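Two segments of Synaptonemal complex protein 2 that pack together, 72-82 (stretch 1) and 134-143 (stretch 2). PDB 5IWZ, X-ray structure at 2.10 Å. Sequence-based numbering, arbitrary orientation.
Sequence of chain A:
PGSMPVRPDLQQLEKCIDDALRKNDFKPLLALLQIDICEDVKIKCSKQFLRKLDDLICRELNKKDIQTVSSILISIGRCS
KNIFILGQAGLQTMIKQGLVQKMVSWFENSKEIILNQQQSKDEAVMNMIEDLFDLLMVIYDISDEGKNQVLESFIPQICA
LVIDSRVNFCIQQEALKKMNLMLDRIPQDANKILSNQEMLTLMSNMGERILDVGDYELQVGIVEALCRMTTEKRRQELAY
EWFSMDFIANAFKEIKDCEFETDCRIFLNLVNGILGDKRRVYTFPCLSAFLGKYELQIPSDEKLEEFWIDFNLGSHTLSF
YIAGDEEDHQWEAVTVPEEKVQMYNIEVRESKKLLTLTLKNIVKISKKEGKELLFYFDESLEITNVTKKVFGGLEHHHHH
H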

ATOM      1  N   ILE A  72      -2.653  11.248  16.614  1.00 20.20           N
ATOM      2  CA  ILE A  72      -1.461  12.062  16.841  1.00 24.66           C
ATOM      3  C   ILE A  72      -0.728  12.308  15.525  1.00 25.37           C
ATOM      4  O   ILE A  72      -0.339  13.440  15.217  1.00 28.98           O
ATOM      5  CB  ILE A  72      -0.532  11.402  17.880  1.00 23.18           C
ATOM      6  CG1 ILE A  72      -1.234  11.252  19.236  1.00 21.69           C
ATOM      7  CG2 ILE A  72       0.707  12.240  18.038  1.00 23.26           C
ATOM      8  CD1 ILE A  72      -0.683  10.101  20.105  1.00 22.43           C
ATOM      9  N   LEU A  73      -0.512  11.245  14.738  1.00 25.92           N
ATOM     10  CA  LEU A  73       0.244  11.386  13.493  1.00 26.18           C
ATOM     11  C   LEU A  73      -0.440  12.355  12.543  1.00 24.30           C
ATOM     12  O   LEU A  73       0.225  13.134  11.850  1.00 26.02           O
ATOM     13  CB  LEU A  73       0.416  10.022  12.819  1.00 18.72           C
ATOM     14  CG  LEU A  73       1.278   9.026  13.575  1.00 21.70           C
ATOM     15  CD1 LEU A  73       1.047   7.633  13.024  1.00 22.00           C
ATOM     16  CD2 LEU A  73       2.748   9.412  13.450  1.00 24.19           C
ATOM     17  N   ILE A  74      -1.773  12.324  12.507  1.00 25.11           N
ATOM     18  CA  ILE A  74      -2.527  13.218  11.635  1.00 25.55           C
ATOM     19  C   ILE A  74      -2.403  14.664  12.101  1.00 27.11           C
ATOM     20  O   ILE A  74      -2.279  15.583  11.282  1.00 27.62           O
ATOM     21  CB  ILE A  74      -3.991  12.748  11.564  1.00 27.13           C
ATOM     22  CG1 ILE A  74      -4.094  11.486  10.689  1.00 36.74           C
ATOM     23  CG2 ILE A  74      -4.917  13.848  11.046  1.00 33.49           C
ATOM     24  CD1 ILE A  74      -5.429  10.722  10.850  1.00 32.38           C
ATOM     25  N   SER A  75      -2.397  14.887  13.421  1.00 27.89           N
ATOM     26  CA  SER A  75      -2.267  16.244  13.954  1.00 29.02           C
ATOM     27  C   SER A  75      -0.932  16.869  13.575  1.00 33.22           C
ATOM     28  O   SER A  75      -0.872  18.052  13.220  1.00 37.74           O
ATOM     29  CB  SER A  75      -2.424  16.234  15.479  1.00 32.94           C
ATOM     30  OG  SER A  75      -3.637  15.589  15.853  1.00 39.82           O
ATOM     31  N   ILE A  76       0.156  16.102  13.677  1.00 34.71           N
ATOM     32  CA  ILE A  76       1.476  16.624  13.317  1.00 33.40           C
ATOM     33  C   ILE A  76       1.515  16.991  11.838  1.00 32.44           C
ATOM     34  O   ILE A  76       1.931  18.092  11.461  1.00 32.92           O
ATOM     35  CB  ILE A  76       2.566  15.596  13.662  1.00 34.69           C
ATOM     36  CG1 ILE A  76       2.495  15.216  15.140  1.00 37.16           C
ATOM     37  CG2 ILE A  76       3.941  16.137  13.300  1.00 35.73           C
ATOM     38  CD1 ILE A  76       3.157  13.876  15.438  1.00 32.94           C
ATOM     39  N   GLY A  77       1.057  16.079  10.981  1.00 33.07           N
ATOM     40  CA  GLY A  77       1.082  16.339   9.549  1.00 33.05           C
ATOM     41  C   GLY A  77       0.216  17.517   9.139  1.00 35.44           C
ATOM     42  O   GLY A  77       0.645  18.373   8.365  1.00 39.60           O
ATOM     43  N   ARG A  78      -1.024  17.566   9.636  1.00 29.11           N
ATOM     44  CA  ARG A  78      -1.939  18.653   9.269  1.00 35.42           C
ATOM     45  C   ARG A  78      -1.373  20.008   9.662  1.00 38.55           C
ATOM     46  O   ARG A  78      -1.556  21.002   8.952  1.00 38.75           O
ATOM     47  CB  ARG A  78      -3.307  18.474   9.939  1.00 38.63           C
ATOM     48  CG  ARG A  78      -4.233  17.447   9.315  1.00 51.52           C
ATOM     49  CD  ARG A  78      -5.696  17.666   9.759  1.00 48.81           C
ATOM     50  NE  ARG A  78      -5.783  18.447  10.993  1.00 53.40           N
ATOM     51  CZ  ARG A  78      -6.496  19.564  11.133  1.00 56.16           C
ATOM     52  NH1 ARG A  78      -7.201  20.038  10.115  1.00 61.70           N
ATOM     53  NH2 ARG A  78      -6.518  20.209  12.293  1.00 49.00           N
ATOM     54  N   CYS A  79      -0.716  20.077  10.808  1.00 32.28           N
ATOM     55  CA  CYS A  79      -0.208  21.341  11.301  1.00 37.66           C
ATOM     56  C   CYS A  79       1.239  21.589  10.902  1.00 39.05           C
ATOM     57  O   CYS A  79       1.792  22.613  11.303  1.00 37.96           O
ATOM     58  CB  CYS A  79      -0.346  21.399  12.830  1.00 40.16           C
ATOM     59  SG  CYS A  79      -2.019  21.096  13.408  1.00 49.09           S
ATOM     60  N   SER A  80       1.850  20.687  10.123  1.00 36.77           N
ATOM     61  CA  SER A  80       3.307  20.684   9.979  1.00 43.14           C
ATOM     62  C   SER A  80       3.826  22.000   9.409  1.00 34.73           C
ATOM     63  O   SER A  80       4.867  22.503   9.845  1.00 40.44           O
ATOM     64  CB  SER A  80       3.744  19.514   9.097  1.00 46.12           C
ATOM     65  OG  SER A  80       3.247  19.657   7.775  1.00 46.15           O
ATOM     66  N   LYS A  81       3.109  22.579   8.453  1.00 32.13           N
ATOM     67  CA  LYS A  81       3.550  23.779   7.762  1.00 41.91           C
ATOM     68  C   LYS A  81       3.147  25.066   8.473  1.00 46.54           C
ATOM     69  O   LYS A  81       3.370  26.152   7.931  1.00 55.75           O
ATOM     70  CB  LYS A  81       3.026  23.750   6.328  1.00 49.15           C
ATOM     71  CG  LYS A  81       3.620  22.570   5.574  1.00 61.98           C
ATOM     72  CD  LYS A  81       3.126  22.439   4.154  1.00 70.33           C
ATOM     73  CE  LYS A  81       3.920  21.351   3.443  1.00 72.58           C
ATOM     74  NZ  LYS A  81       3.660  21.323   1.979  1.00 71.12           N
ATOM     75  N   ASN A  82       2.595  24.976   9.682  1.00 47.75           N
ATOM     76  CA  ASN A  82       2.220  26.148  10.461  1.00 42.45           C
ATOM     77  C   ASN A  82       2.887  26.178  11.824  1.00 38.25           C
ATOM     78  O   ASN A  82       2.590  27.069  12.626  1.00 39.97           O
ATOM     79  CB  ASN A  82       0.698  26.212  10.636  1.00 44.15           C
ATOM     80  CG  ASN A  82      -0.023  26.512   9.345  1.00 53.89           C
ATOM     81  OD1 ASN A  82      -0.343  25.606   8.567  1.00 54.65           O
ATOM     82  ND2 ASN A  82      -0.288  27.791   9.106  1.00 56.02           N
ATOM     83  N   ASP A 134       2.086   8.817   5.452  1.00 28.87           N
ATOM     84  CA  ASP A 134       1.661  10.155   5.038  1.00 30.90           C
ATOM     85  C   ASP A 134       2.518  11.229   5.693  1.00 28.63           C
ATOM     86  O   ASP A 134       2.933  12.200   5.046  1.00 31.78           O
ATOM     87  CB  ASP A 134       0.188  10.391   5.388  1.00 31.70           C
ATOM     88  CG  ASP A 134      -0.776   9.648   4.463  1.00 47.69           C
ATOM     89  OD1 ASP A 134      -0.384   9.268   3.343  1.00 51.68           O
ATOM     90  OD2 ASP A 134      -1.947   9.454   4.860  1.00 47.45           O
ATOM     91  N   LEU A 135       2.773  11.087   6.995  1.00 27.89           N
ATOM     92  CA  LEU A 135       3.671  12.012   7.666  1.00 26.47           C
ATOM     93  C   LEU A 135       5.089  11.893   7.110  1.00 23.63           C
ATOM     94  O   LEU A 135       5.771  12.901   6.915  1.00 26.42           O
ATOM     95  CB  LEU A 135       3.635  11.758   9.174  1.00 29.55           C
ATOM     96  CG  LEU A 135       4.544  12.586  10.078  1.00 32.57           C
ATOM     97  CD1 LEU A 135       4.481  14.089   9.759  1.00 29.79           C
ATOM     98  CD2 LEU A 135       4.205  12.315  11.574  1.00 31.99           C
ATOM     99  N   LEU A 136       5.549  10.665   6.840  1.00 30.37           N
ATOM    100  CA  LEU A 136       6.853  10.493   6.201  1.00 29.71           C
ATOM    101  C   LEU A 136       6.940  11.269   4.883  1.00 31.48           C
ATOM    102  O   LEU A 136       7.973  11.870   4.575  1.00 31.44           O
ATOM    103  CB  LEU A 136       7.116   9.010   5.946  1.00 44.27           C
ATOM    104  CG  LEU A 136       8.292   8.234   6.547  1.00 51.86           C
ATOM    105  CD1 LEU A 136       8.755   7.196   5.530  1.00 50.63           C
ATOM    106  CD2 LEU A 136       9.444   9.118   7.014  1.00 42.14           C
ATOM    107  N   MET A 137       5.870  11.254   4.078  1.00 33.05           N
ATOM    108  CA  MET A 137       5.950  11.956   2.792  1.00 34.72           C
ATOM    109  C   MET A 137       6.010  13.470   2.970  1.00 31.72           C
ATOM    110  O   MET A 137       6.653  14.148   2.167  1.00 37.53           O
ATOM    111  CB  MET A 137       4.774  11.580   1.874  1.00 28.46           C
ATOM    112  CG  MET A 137       4.790  10.139   1.368  1.00 39.60           C
ATOM    113  SD  MET A 137       6.366   9.560   0.677  1.00 44.87           S
ATOM    114  CE  MET A 137       6.705  10.831  -0.560  1.00 38.78           C
ATOM    115  N   VAL A 138       5.338  14.016   3.997  1.00 32.18           N
ATOM    116  CA  VAL A 138       5.430  15.448   4.295  1.00 29.47           C
ATOM    117  C   VAL A 138       6.870  15.839   4.620  1.00 34.43           C
ATOM    118  O   VAL A 138       7.360  16.899   4.200  1.00 32.67           O
ATOM    119  CB  VAL A 138       4.471  15.809   5.451  1.00 37.96           C
ATOM    120  CG1 VAL A 138       4.821  17.169   6.053  1.00 40.15           C
ATOM    121  CG2 VAL A 138       3.005  15.785   4.979  1.00 34.54           C
ATOM    122  N   ILE A 139       7.572  14.994   5.380  1.00 39.35           N
ATOM    123  CA  ILE A 139       8.976  15.261   5.683  1.00 40.19           C
ATOM    124  C   ILE A 139       9.836  15.118   4.430  1.00 32.78           C
ATOM    125  O   ILE A 139      10.787  15.880   4.214  1.00 37.81           O
ATOM    126  CB  ILE A 139       9.462  14.320   6.797  1.00 35.75           C
ATOM    127  CG1 ILE A 139       8.623  14.509   8.061  1.00 41.37           C
ATOM    128  CG2 ILE A 139      10.950  14.535   7.055  1.00 37.92           C
ATOM    129  CD1 ILE A 139       8.669  13.313   8.986  1.00 36.16           C
ATOM    130  N   TYR A 140       9.539  14.114   3.610  1.00 29.71           N
ATOM    131  CA  TYR A 140      10.303  13.905   2.389  1.00 36.24           C
ATOM    132  C   TYR A 140      10.224  15.134   1.495  1.00 44.21           C
ATOM    133  O   TYR A 140      11.244  15.591   0.968  1.00 40.68           O
ATOM    134  CB  TYR A 140       9.773  12.651   1.692  1.00 38.46           C
ATOM    135  CG  TYR A 140      10.377  12.267   0.357  1.00 47.53           C
ATOM    136  CD1 TYR A 140       9.961  12.879  -0.823  1.00 48.18           C
ATOM    137  CD2 TYR A 140      11.306  11.238   0.266  1.00 45.71           C
ATOM    138  CE1 TYR A 140      10.482  12.502  -2.047  1.00 50.92           C
ATOM    139  CE2 TYR A 140      11.828  10.853  -0.952  1.00 42.77           C
ATOM    140  CZ  TYR A 140      11.411  11.489  -2.104  1.00 49.51           C
ATOM    141  OH  TYR A 140      11.925  11.120  -3.316  1.00 52.85           O
ATOM    142  N   ASP A 141       9.029  15.727   1.371  1.00 47.79           N
ATOM    143  CA  ASP A 141       8.801  16.815   0.424  1.00 54.32           C
ATOM    144  C   ASP A 141       9.235  18.181   0.933  1.00 50.37           C
ATOM    145  O   ASP A 141       9.197  19.142   0.162  1.00 54.34           O
ATOM    146  CB  ASP A 141       7.317  16.891   0.043  1.00 55.95           C
ATOM    147  CG  ASP A 141       6.847  15.668  -0.708  1.00 61.68           C
ATOM    148  OD1 ASP A 141       5.714  15.211  -0.450  1.00 62.42           O
ATOM    149  OD2 ASP A 141       7.607  15.159  -1.558  1.00 70.22           O
ATOM    150  N   ILE A 142       9.645  18.310   2.197  1.00 49.73           N
ATOM    151  CA  ILE A 142       9.877  19.641   2.752  1.00 52.12           C
ATOM    152  C   ILE A 142      11.298  20.163   2.563  1.00 63.82           C
ATOM    153  O   ILE A 142      11.528  21.370   2.751  1.00 67.02           O
ATOM    154  CB  ILE A 142       9.527  19.669   4.250  1.00 49.75           C
ATOM    155  CG1 ILE A 142       9.228  21.100   4.685  1.00 47.86           C
ATOM    156  CG2 ILE A 142      10.662  19.073   5.064  1.00 47.77           C
ATOM    157  CD1 ILE A 142       8.293  21.824   3.730  1.00 52.81           C
ATOM    158  N   SER A 143      12.256  19.312   2.198  1.00 62.84           N
ATOM    159  CA  SER A 143      13.634  19.762   2.013  1.00 56.11           C
ATOM    160  C   SER A 143      14.452  18.618   1.437  1.00 55.90           C
ATOM    161  O   SER A 143      13.976  17.487   1.314  1.00 55.34           O
ATOM    162  CB  SER A 143      14.259  20.228   3.319  1.00 52.56           C
ATOM    163  OG  SER A 143      14.482  19.119   4.175  1.00 52.77           O
TER

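The closest backbone approach in this contact is made at a glycine. Gly-77 CA lies 5.4 Å from Leu-135 CA, although the two helix axes come no nearer than 9.5 Å. Leu-135 CD1 sits 4.1 Å from Gly-77 CA, so the leucine packs on the backbone there. The fit is not so tight that a CB would be excluded.

The two helices run in nearly the same direction, with 25° between them. Leu-135 is the centre of the packing and has the largest area covered by the other stretch. Its CA-to-CB bond points toward stretch 1, and its rotamer is t at chi1 and p at chi2. Its two methyl groups have different nearest neighbours. Leu-135 CD2 is 3.8 Å from Leu-73 CD2, and Leu-135 CD1 is 4.1 Å from Ile-76 CG2. The CA-to-CB bonds of Leu-73 and Ile-76 point sideways, yet both side chains reach the leucine. These contacts are apolar and depend on shape and exclusion of water.

One turn further along, Val-138 also points toward stretch 1. Its CG1 is 3.4 Å from Ser-80 OG. This is a van der Waals contact, since a methyl group offers the hydroxyl no conventional hydrogen bond. Ser-80 OG instead donates to Gly-77 O within its own stretch, at 3.0 Å. The p rotamer of Ser-80 goes with this bond. Gly-77 O also accepts from Ser-80 N at 3.1 Å.

At the far end the contact loosens. Lys-81 CE lies 4.4 Å from Ile-142 CD1, and the two CA atoms are 9.1 Å apart. The aliphatic part of the lysine makes this approach.

No hydrogen bond crosses between the stretches. The buried surface is modest, 298 Å² for both sides together.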